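PDB 3UMO: 6-phosphofructokinase isozyme 2 from Escherichia coli, which catalyses the ATP-dependent phosphorylation of D-fructose 6-phosphate to fructose 1,6-bisphosphate, the first committed step of glycolysis, and works as a homodimer. Local coordinates for the potassium ion site. Residues are numbered along the deposited sequence; one frame, centred on the assembly and turned at random.

The potassium ion site. Residues 103, 250-252, 286-287, 289-294. With K (potassium ion), chain B.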
ATOM      1  N   GLN A 103       2.959  -6.116   9.487  1.00 18.86           N
ATOM      2  CA  GLN A 103       2.089  -7.271   9.655  1.00 19.52           C
ATOM      3  C   GLN A 103       0.677  -6.898   9.249  1.00 24.91           C
ATOM      4  O   GLN A 103       0.223  -5.787   9.513  1.00 22.33           O
ATOM      5  CB  GLN A 103       2.106  -7.779  11.097  1.00 21.81           C
ATOM      6  CG  GLN A 103       1.690  -6.739  12.128  1.00 24.41           C
ATOM      7  CD  GLN A 103       1.890  -7.222  13.545  1.00 30.73           C
ATOM      8  OE1 GLN A 103       1.773  -8.416  13.827  1.00 30.14           O
ATOM      9  NE2 GLN A 103       2.193  -6.295  14.450  1.00 26.53           N
ATOM     10  N   SER A 250       4.991  -4.249  18.405  1.00 26.91           N
ATOM     11  CA  SER A 250       3.776  -4.782  17.799  1.00 23.87           C
ATOM     12  C   SER A 250       2.639  -4.773  18.815  1.00 22.16           C
ATOM     13  O   SER A 250       2.755  -5.360  19.885  1.00 29.56           O
ATOM     14  CB  SER A 250       4.010  -6.202  17.289  1.00 27.53           C
ATOM     15  OG  SER A 250       2.784  -6.884  17.104  1.00 28.87           O
ATOM     16  N   THR A 251       1.544  -4.107  18.472  1.00 18.64           N
ATOM     17  CA  THR A 251       0.436  -3.913  19.404  1.00 18.10           C
ATOM     18  C   THR A 251      -0.502  -5.114  19.552  1.00 17.45           C
ATOM     19  O   THR A 251      -1.360  -5.125  20.428  1.00 22.38           O
ATOM     20  CB  THR A 251      -0.394  -2.679  19.022  1.00 24.99           C
ATOM     21  OG1 THR A 251      -0.827  -2.799  17.664  1.00 30.71           O
ATOM     22  CG2 THR A 251       0.437  -1.418  19.170  1.00 27.80           C
ATOM     23  N   VAL A 252      -0.341  -6.115  18.696  1.00 19.76           N
ATOM     24  CA  VAL A 252      -1.164  -7.313  18.762  1.00 17.03           C
ATOM     25  C   VAL A 252      -1.119  -7.961  20.142  1.00 25.96           C
ATOM     26  O   VAL A 252      -0.048  -8.219  20.681  1.00 26.27           O
ATOM     27  CB  VAL A 252      -0.727  -8.350  17.713  1.00 21.98           C
ATOM     28  CG1 VAL A 252      -1.590  -9.593  17.812  1.00 23.33           C
ATOM     29  CG2 VAL A 252      -0.800  -7.755  16.320  1.00 25.40           C
ATOM     30  N   ALA A 286       2.931  -6.527  26.345  1.00 16.83           N
ATOM     31  CA  ALA A 286       2.590  -7.256  25.131  1.00 18.82           C
ATOM     32  C   ALA A 286       3.157  -6.574  23.888  1.00 18.23           C
ATOM     33  O   ALA A 286       3.587  -7.239  22.953  1.00 25.12           O
ATOM     34  CB  ALA A 286       1.087  -7.418  25.008  1.00 16.52           C
ATOM     35  N   THR A 287       3.152  -5.245  23.881  1.00 17.67           N
ATOM     36  CA  THR A 287       3.596  -4.495  22.712  1.00 22.41           C
ATOM     37  C   THR A 287       5.100  -4.581  22.476  1.00 21.09           C
ATOM     38  O   THR A 287       5.582  -4.193  21.415  1.00 21.18           O
ATOM     39  CB  THR A 287       3.190  -3.010  22.783  1.00 24.16           C
ATOM     40  OG1 THR A 287       4.034  -2.326  23.716  1.00 22.53           O
ATOM     41  CG2 THR A 287       1.741  -2.870  23.205  1.00 24.04           C
ATOM     42  N   ASN A 289       6.839  -7.351  22.392  1.00 30.98           N
ATOM     43  CA  ASN A 289       7.086  -8.584  21.656  1.00 38.93           C
ATOM     44  C   ASN A 289       6.537  -8.519  20.241  1.00 50.69           C
ATOM     45  O   ASN A 289       5.467  -7.963  20.006  1.00 60.34           O
ATOM     46  CB  ASN A 289       6.463  -9.777  22.386  1.00 35.44           C
ATOM     47  CG  ASN A 289       7.027  -9.970  23.774  1.00 43.38           C
ATOM     48  OD1 ASN A 289       8.177  -9.631  24.041  1.00 42.30           O
ATOM     49  ND2 ASN A 289       6.218 -10.522  24.668  1.00 30.67           N
ATOM     50  N   GLN A 290       7.282  -9.087  19.300  1.00 32.76           N
ATOM     51  CA  GLN A 290       6.901  -9.050  17.896  1.00 32.63           C
ATOM     52  C   GLN A 290       5.703  -9.942  17.606  1.00 31.83           C
ATOM     53  O   GLN A 290       5.445 -10.910  18.315  1.00 30.31           O
ATOM     54  CB  GLN A 290       8.081  -9.464  17.014  1.00 41.96           C
ATOM     55  N   GLY A 291       4.971  -9.604  16.552  1.00 32.26           N
ATOM     56  CA  GLY A 291       3.837 -10.400  16.131  1.00 35.99           C
ATOM     57  C   GLY A 291       2.742 -10.517  17.170  1.00 43.45           C
ATOM     58  O   GLY A 291       2.405  -9.549  17.846  1.00 63.60           O
ATOM     59  N   THR A 292       2.189 -11.717  17.294  1.00 26.73           N
ATOM     60  CA  THR A 292       1.018 -11.958  18.127  1.00 27.11           C
ATOM     61  C   THR A 292       1.332 -12.347  19.571  1.00 29.57           C
ATOM     62  O   THR A 292       0.422 -12.578  20.361  1.00 27.55           O
ATOM     63  CB  THR A 292       0.138 -13.060  17.516  1.00 28.44           C
ATOM     64  OG1 THR A 292       0.896 -14.269  17.413  1.00 29.38           O
ATOM     65  CG2 THR A 292      -0.342 -12.651  16.132  1.00 35.45           C
ATOM     66  N   ARG A 293       2.614 -12.420  19.911  1.00 24.72           N
ATOM     67  CA  ARG A 293       3.034 -12.817  21.243  1.00 29.49           C
ATOM     68  C   ARG A 293       2.445 -11.898  22.298  1.00 26.90           C
ATOM     69  O   ARG A 293       2.462 -10.678  22.153  1.00 39.09           O
ATOM     70  CB  ARG A 293       4.561 -12.814  21.337  1.00 35.55           C
ATOM     71  CG  ARG A 293       5.239 -13.660  20.276  1.00 44.50           C
ATOM     72  CD  ARG A 293       6.735 -13.405  20.230  1.00 61.64           C
ATOM     73  NE  ARG A 293       7.373 -13.643  21.522  1.00 75.32           N
ATOM     74  CZ  ARG A 293       8.523 -13.096  21.899  1.00 81.58           C
ATOM     75  NH1 ARG A 293       9.168 -12.270  21.083  1.00 82.22           N
ATOM     76  NH2 ARG A 293       9.027 -13.370  23.093  1.00 82.00           N
ATOM     77  N   LEU A 294       1.922 -12.497  23.357  1.00 24.63           N
ATOM     78  CA  LEU A 294       1.315 -11.740  24.437  1.00 20.64           C
ATOM     79  C   LEU A 294       2.370 -11.263  25.421  1.00 21.80           C
ATOM     80  O   LEU A 294       3.566 -11.378  25.171  1.00 26.43           O
ATOM     81  CB  LEU A 294       0.266 -12.588  25.154  1.00 26.57           C
ATOM     82  CG  LEU A 294      -0.735 -13.276  24.227  1.00 25.98           C
ATOM     83  CD1 LEU A 294      -1.586 -14.275  24.989  1.00 25.12           C
ATOM     84  CD2 LEU A 294      -1.605 -12.246  23.533  1.00 24.04           C
TER
HETATM   85  K     K B 314       2.779  -8.390  20.384  1.00 20.75           K
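Six main-chain carbonyl oxygens, from Ser250, Val252, Ala286, Asn289, Gly291 and Arg293, converge on the potassium ion in a distorted six-coordinate shell, the monovalent cation site conserved in the ribokinase family, which enhances the MgATP-induced inhibition of this enzyme. The bond from K to Asn289 O is 2.7 Å long. That from K to Ser250 O is longer, at 3.1 Å; such lengths suit potassium, and further ligands such as water may be unseen. Gly291 takes a backbone conformation with positive phi, one that glycine adopts readily, while its carbonyl O points at K from 2.8 Å. These bonds are all to main-chain oxygens, so the side chains probably help to orient the carbonyls. Ser250 contributes through its hydroxyl: OG is anti to its own backbone N (chi1 161°) and donates to Gly291 O over 2.8 Å. That bond arrives in the carbonyl plane on a lone pair, with a C=O...donor angle of 125°, so one oxygen serves both the hydroxyl and the metal. Ser250 OG itself stays 3.6 Å from K, at most a loose outer contact. From the far side, Gln103 brings the tip of its amide to the same hydroxyl, NE2 donating to Ser250 OG over 2.8 Å at a nearly straight 172°, with OG almost in the amide plane; this second-shell bond would favour the hydroxyl's turn toward Gly291. An alanine here in place of Ser250 would lack OG and would probably loosen the Gly291 carbonyl and lose the link to Gln103. Across the ion, Asn289 sends its amide ND2 to Leu294 O, 2.8 Å away, though the bond is bent at the hydrogen; it ties together the ends of the segment that supplies three of the carbonyls. The site gathers the C-terminal end of helix 272-286, the following loop and the loop before helix 254-267; its centre lies about 11 Å from Asp256, the likely active-site residue, while Gln103 reaches in from strand 103-107.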